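PDB 5UAM: ulvan Lyase-PL25 from Pseudoalteromonas sp. PLSV, which cleaves ulvan, the sulfated cell-wall polysaccharide of green seaweeds, as a beta-propeller lyase of polysaccharide lyase family 25. Local coordinates for residues N156-I168 and L177-Q191. Numbering follows the deposited sequence.
Sequences NNITPFGTYNQAI and LFFRHGAHRSDWVYQ. With ZN (zinc ion), chain D; PO4 (phosphate ion), chain E; EDO (1,2-ethanediol), chain J.
In the beta-propeller active site, Y164, the probable proton acceptor, and R180, a likely substrate-binding residue, meet at the end of the antiparallel hairpin of strands 165-169 and 175-180. T163 pairs with R180 through two backbone bonds; a beta bulge at the Y164 corner shifts the register by one before Q166 pairs with F178. R180 leaves with CG anti to the backbone N (chi1 -176°) and bends at chi3 (67°), bringing the guanidinium beside the Y164 ring, planes 68° apart, with Y164 CE2 over one guanidinium face and 3.7 Å from R180 NH1. Backbone of A183 and H184 covers the opposite face. G182 O accepts from R180 NE (2.9 Å) and T163 OG1 (3.1 Å), from opposite faces of its carbonyl plane. The NE bond limits the turn of the guanidinium, which gives NH1 to phosphate O2 (2.9 Å) and NH2 to O4 (2.9 Å). H184 meets O1 through NE2 while ND1 binds zinc; H99, H119 and Y222 also bond the phosphate. A leucine at R180 would probably leave O2 and O4 without these donors and Y164 without its charged neighbour. Arginine and histidines round a phosphate, probably from the crystallisation liquor, are consistent with a pocket for ulvan's acidic groups.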
# COMPACT_ATOMS: atom_id res chain seq x y z
N ASN A 156 18.10 10.78 0.67
CA ASN A 156 18.38 9.39 0.37
C ASN A 156 19.27 8.74 1.42
O ASN A 156 20.42 8.38 1.14
CB ASN A 156 19.01 9.37 -1.01
CG ASN A 156 18.12 10.07 -2.03
OD1 ASN A 156 16.90 10.10 -1.86
ND2 ASN A 156 18.73 10.66 -3.06
N ASN A 157 18.73 8.61 2.64
CA ASN A 157 19.44 8.13 3.82
C ASN A 157 18.88 6.79 4.31
O ASN A 157 19.07 6.41 5.48
CB ASN A 157 19.36 9.16 4.94
CG ASN A 157 17.93 9.45 5.36
OD1 ASN A 157 17.00 8.99 4.72
ND2 ASN A 157 17.75 10.22 6.41
N ILE A 158 18.19 6.09 3.43
CA ILE A 158 17.68 4.74 3.64
C ILE A 158 18.39 3.85 2.64
O ILE A 158 19.02 4.32 1.70
CB ILE A 158 16.16 4.67 3.44
CG1 ILE A 158 15.75 5.18 2.05
CG2 ILE A 158 15.47 5.52 4.53
CD1 ILE A 158 14.28 5.08 1.75
N THR A 159 18.33 2.54 2.86
CA THR A 159 19.02 1.67 1.92
C THR A 159 18.43 1.84 0.52
O THR A 159 17.21 1.97 0.37
CB THR A 159 19.00 0.19 2.33
OG1 THR A 159 19.67 -0.56 1.31
CG2 THR A 159 17.56 -0.35 2.51
N PRO A 160 19.25 1.83 -0.53
CA PRO A 160 18.68 1.88 -1.88
C PRO A 160 17.94 0.62 -2.27
O PRO A 160 17.15 0.64 -3.22
CB PRO A 160 19.90 2.08 -2.77
CG PRO A 160 21.05 1.52 -1.97
CD PRO A 160 20.72 1.87 -0.55
N PHE A 161 18.19 -0.48 -1.56
CA PHE A 161 17.59 -1.78 -1.89
C PHE A 161 16.24 -1.85 -1.19
O PHE A 161 16.09 -2.44 -0.12
CB PHE A 161 18.49 -2.91 -1.42
CG PHE A 161 19.87 -2.84 -1.96
CD1 PHE A 161 20.10 -2.97 -3.31
CD2 PHE A 161 20.95 -2.61 -1.12
CE1 PHE A 161 21.37 -2.88 -3.82
CE2 PHE A 161 22.22 -2.51 -1.62
CZ PHE A 161 22.44 -2.65 -2.98
N GLY A 162 15.25 -1.25 -1.82
CA GLY A 162 13.92 -1.19 -1.23
C GLY A 162 12.81 -1.18 -2.27
O GLY A 162 12.96 -0.61 -3.36
N THR A 163 11.71 -1.84 -1.95
CA THR A 163 10.45 -1.79 -2.69
C THR A 163 9.34 -1.76 -1.64
O THR A 163 9.44 -2.43 -0.61
CB THR A 163 10.18 -3.06 -3.56
OG1 THR A 163 11.34 -3.47 -4.31
CG2 THR A 163 9.05 -2.82 -4.55
N TYR A 164 8.25 -1.05 -1.93
CA TYR A 164 7.00 -1.12 -1.15
C TYR A 164 7.07 -0.37 0.18
O TYR A 164 6.81 -0.94 1.25
CB TYR A 164 6.51 -2.55 -0.96
CG TYR A 164 6.24 -3.32 -2.22
CD1 TYR A 164 5.35 -2.87 -3.17
CD2 TYR A 164 6.88 -4.53 -2.46
CE1 TYR A 164 5.08 -3.61 -4.28
CE2 TYR A 164 6.64 -5.27 -3.56
CZ TYR A 164 5.75 -4.81 -4.48
OH TYR A 164 5.48 -5.56 -5.60
N ASN A 165 7.35 0.93 0.10
CA ASN A 165 7.52 1.76 1.28
C ASN A 165 6.22 1.97 2.04
O ASN A 165 5.20 2.37 1.46
CB ASN A 165 8.02 3.13 0.89
CG ASN A 165 9.36 3.08 0.26
OD1 ASN A 165 10.28 2.46 0.78
ND2 ASN A 165 9.51 3.78 -0.87
N GLN A 166 6.28 1.80 3.35
CA GLN A 166 5.14 1.96 4.23
C GLN A 166 5.67 2.68 5.45
O GLN A 166 6.54 2.16 6.14
CB GLN A 166 4.55 0.60 4.55
CG GLN A 166 4.20 -0.14 3.28
CD GLN A 166 3.69 -1.51 3.51
OE1 GLN A 166 2.73 -1.70 4.25
NE2 GLN A 166 4.26 -2.46 2.79
N ALA A 167 5.18 3.89 5.69
CA ALA A 167 5.78 4.76 6.69
C ALA A 167 4.81 5.00 7.83
O ALA A 167 3.66 5.37 7.62
CB ALA A 167 6.15 6.10 6.06
N ILE A 168 5.31 4.82 9.06
CA ILE A 168 4.49 4.92 10.26
C ILE A 168 5.21 5.79 11.27
O ILE A 168 6.41 5.61 11.52
CB ILE A 168 4.20 3.53 10.86
CG1 ILE A 168 3.49 2.68 9.80
CG2 ILE A 168 3.35 3.65 12.12
CD1 ILE A 168 3.21 1.28 10.25
N LEU A 177 10.03 2.89 8.76
CA LEU A 177 9.81 2.67 7.33
C LEU A 177 9.93 1.18 7.08
O LEU A 177 10.99 0.60 7.31
CB LEU A 177 10.84 3.41 6.47
CG LEU A 177 10.56 3.33 4.97
CD1 LEU A 177 9.35 4.17 4.61
CD2 LEU A 177 11.80 3.82 4.19
N PHE A 178 8.83 0.57 6.64
CA PHE A 178 8.77 -0.85 6.33
C PHE A 178 8.85 -1.02 4.81
O PHE A 178 8.28 -0.24 4.05
CB PHE A 178 7.44 -1.44 6.81
CG PHE A 178 7.31 -1.47 8.29
CD1 PHE A 178 6.92 -0.34 8.96
CD2 PHE A 178 7.59 -2.62 9.00
CE1 PHE A 178 6.80 -0.34 10.32
CE2 PHE A 178 7.50 -2.62 10.40
CZ PHE A 178 7.11 -1.46 11.03
N PHE A 179 9.59 -2.02 4.37
CA PHE A 179 9.78 -2.27 2.95
C PHE A 179 10.41 -3.64 2.75
O PHE A 179 10.94 -4.26 3.69
CB PHE A 179 10.64 -1.19 2.27
CG PHE A 179 11.98 -0.98 2.92
CD1 PHE A 179 12.13 -0.14 4.01
CD2 PHE A 179 13.11 -1.61 2.43
CE1 PHE A 179 13.36 0.06 4.61
CE2 PHE A 179 14.34 -1.42 3.02
CZ PHE A 179 14.47 -0.57 4.11
N ARG A 180 10.36 -4.11 1.51
CA ARG A 180 11.12 -5.29 1.09
C ARG A 180 12.53 -4.86 0.73
O ARG A 180 12.73 -3.95 -0.07
CB ARG A 180 10.44 -5.94 -0.11
CG ARG A 180 11.10 -7.23 -0.58
CD ARG A 180 10.40 -7.88 -1.76
NE ARG A 180 10.54 -7.06 -2.96
CZ ARG A 180 9.79 -7.22 -4.05
NH1 ARG A 180 8.86 -8.17 -4.10
NH2 ARG A 180 9.98 -6.40 -5.08
N HIS A 181 13.53 -5.52 1.32
CA HIS A 181 14.93 -5.10 1.18
C HIS A 181 15.56 -5.69 -0.09
O HIS A 181 16.54 -6.44 -0.06
CB HIS A 181 15.71 -5.47 2.44
CG HIS A 181 17.03 -4.79 2.61
ND1 HIS A 181 18.12 -5.02 1.79
CD2 HIS A 181 17.49 -3.98 3.60
CE1 HIS A 181 19.17 -4.35 2.24
NE2 HIS A 181 18.81 -3.69 3.33
N GLY A 182 14.94 -5.34 -1.23
CA GLY A 182 15.38 -5.81 -2.52
C GLY A 182 14.23 -6.25 -3.39
O GLY A 182 13.12 -5.73 -3.23
N ALA A 183 14.50 -7.19 -4.30
CA ALA A 183 13.47 -7.78 -5.15
C ALA A 183 12.88 -9.02 -4.47
O ALA A 183 12.86 -9.09 -3.24
CB ALA A 183 14.05 -8.04 -6.53
N HIS A 184 12.36 -10.00 -5.22
CA HIS A 184 11.57 -11.07 -4.59
C HIS A 184 12.32 -11.79 -3.50
O HIS A 184 11.73 -12.17 -2.47
CB HIS A 184 11.19 -12.12 -5.60
CG HIS A 184 10.08 -11.69 -6.49
ND1 HIS A 184 9.30 -12.59 -7.17
CD2 HIS A 184 9.64 -10.46 -6.81
CE1 HIS A 184 8.41 -11.92 -7.88
NE2 HIS A 184 8.59 -10.63 -7.68
N ARG A 185 13.59 -12.10 -3.73
CA ARG A 185 14.29 -13.04 -2.87
C ARG A 185 15.04 -12.22 -1.82
O ARG A 185 16.27 -12.17 -1.76
CB ARG A 185 15.17 -13.96 -3.71
CG ARG A 185 14.30 -14.83 -4.61
CD ARG A 185 15.09 -15.83 -5.43
NE ARG A 185 14.18 -16.83 -5.99
CZ ARG A 185 14.57 -17.94 -6.59
NH1 ARG A 185 15.87 -18.22 -6.72
NH2 ARG A 185 13.66 -18.79 -7.05
N SER A 186 14.22 -11.59 -0.97
CA SER A 186 14.71 -10.60 -0.03
C SER A 186 13.91 -10.67 1.26
O SER A 186 12.71 -10.99 1.25
CB SER A 186 14.56 -9.18 -0.58
OG SER A 186 15.20 -9.03 -1.84
N ASP A 187 14.56 -10.32 2.35
CA ASP A 187 13.83 -10.15 3.60
C ASP A 187 12.97 -8.89 3.54
O ASP A 187 13.26 -7.94 2.81
CB ASP A 187 14.79 -9.98 4.77
CG ASP A 187 15.57 -11.24 5.14
OD1 ASP A 187 15.50 -12.30 4.47
OD2 ASP A 187 16.31 -11.14 6.15
N TRP A 188 11.90 -8.88 4.34
CA TRP A 188 11.19 -7.64 4.66
C TRP A 188 11.77 -7.10 5.95
O TRP A 188 12.09 -7.86 6.87
CB TRP A 188 9.69 -7.86 4.79
CG TRP A 188 9.03 -7.98 3.46
CD1 TRP A 188 9.19 -9.00 2.57
CD2 TRP A 188 8.17 -7.03 2.83
NE1 TRP A 188 8.46 -8.76 1.44
CE2 TRP A 188 7.81 -7.57 1.58
CE3 TRP A 188 7.65 -5.80 3.22
CZ2 TRP A 188 6.95 -6.90 0.70
CZ3 TRP A 188 6.78 -5.12 2.31
CH2 TRP A 188 6.46 -5.70 1.09
N VAL A 189 11.89 -5.78 6.01
CA VAL A 189 12.62 -5.10 7.07
C VAL A 189 11.87 -3.84 7.47
O VAL A 189 10.99 -3.35 6.77
CB VAL A 189 14.04 -4.70 6.63
CG1 VAL A 189 14.82 -5.90 6.11
CG2 VAL A 189 13.96 -3.61 5.57
N TYR A 190 12.31 -3.26 8.58
CA TYR A 190 12.06 -1.85 8.83
C TYR A 190 13.37 -1.14 9.13
O TYR A 190 14.36 -1.74 9.56
CB TYR A 190 11.07 -1.63 9.98
CG TYR A 190 11.55 -2.06 11.35
CD1 TYR A 190 12.34 -1.25 12.13
CD2 TYR A 190 11.18 -3.30 11.88
CE1 TYR A 190 12.77 -1.63 13.39
CE2 TYR A 190 11.61 -3.69 13.14
CZ TYR A 190 12.40 -2.86 13.90
OH TYR A 190 12.81 -3.28 15.16
N GLN A 191 13.36 0.18 8.86
CA GLN A 191 14.37 1.08 9.38
C GLN A 191 13.70 2.11 10.27
O GLN A 191 12.66 2.66 9.92
CB GLN A 191 15.16 1.77 8.26
CG GLN A 191 16.06 0.85 7.48
CD GLN A 191 16.99 1.57 6.55
OE1 GLN A 191 16.75 1.67 5.33
NE2 GLN A 191 18.07 2.08 7.11
ZN ZN D . 9.26 -14.66 -7.16
P PO4 E . 7.32 -7.43 -7.64
O1 PO4 E . 7.52 -8.54 -8.66
O2 PO4 E . 7.05 -8.00 -6.31
O3 PO4 E . 6.11 -6.66 -8.13
O4 PO4 E . 8.59 -6.59 -7.61
C1 EDO J . 19.14 -12.81 4.64
O1 EDO J . 18.04 -13.73 4.72
C2 EDO J . 20.42 -13.57 4.35
O2 EDO J . 20.27 -14.28 3.11
O HOH W 1 20.22 3.71 5.84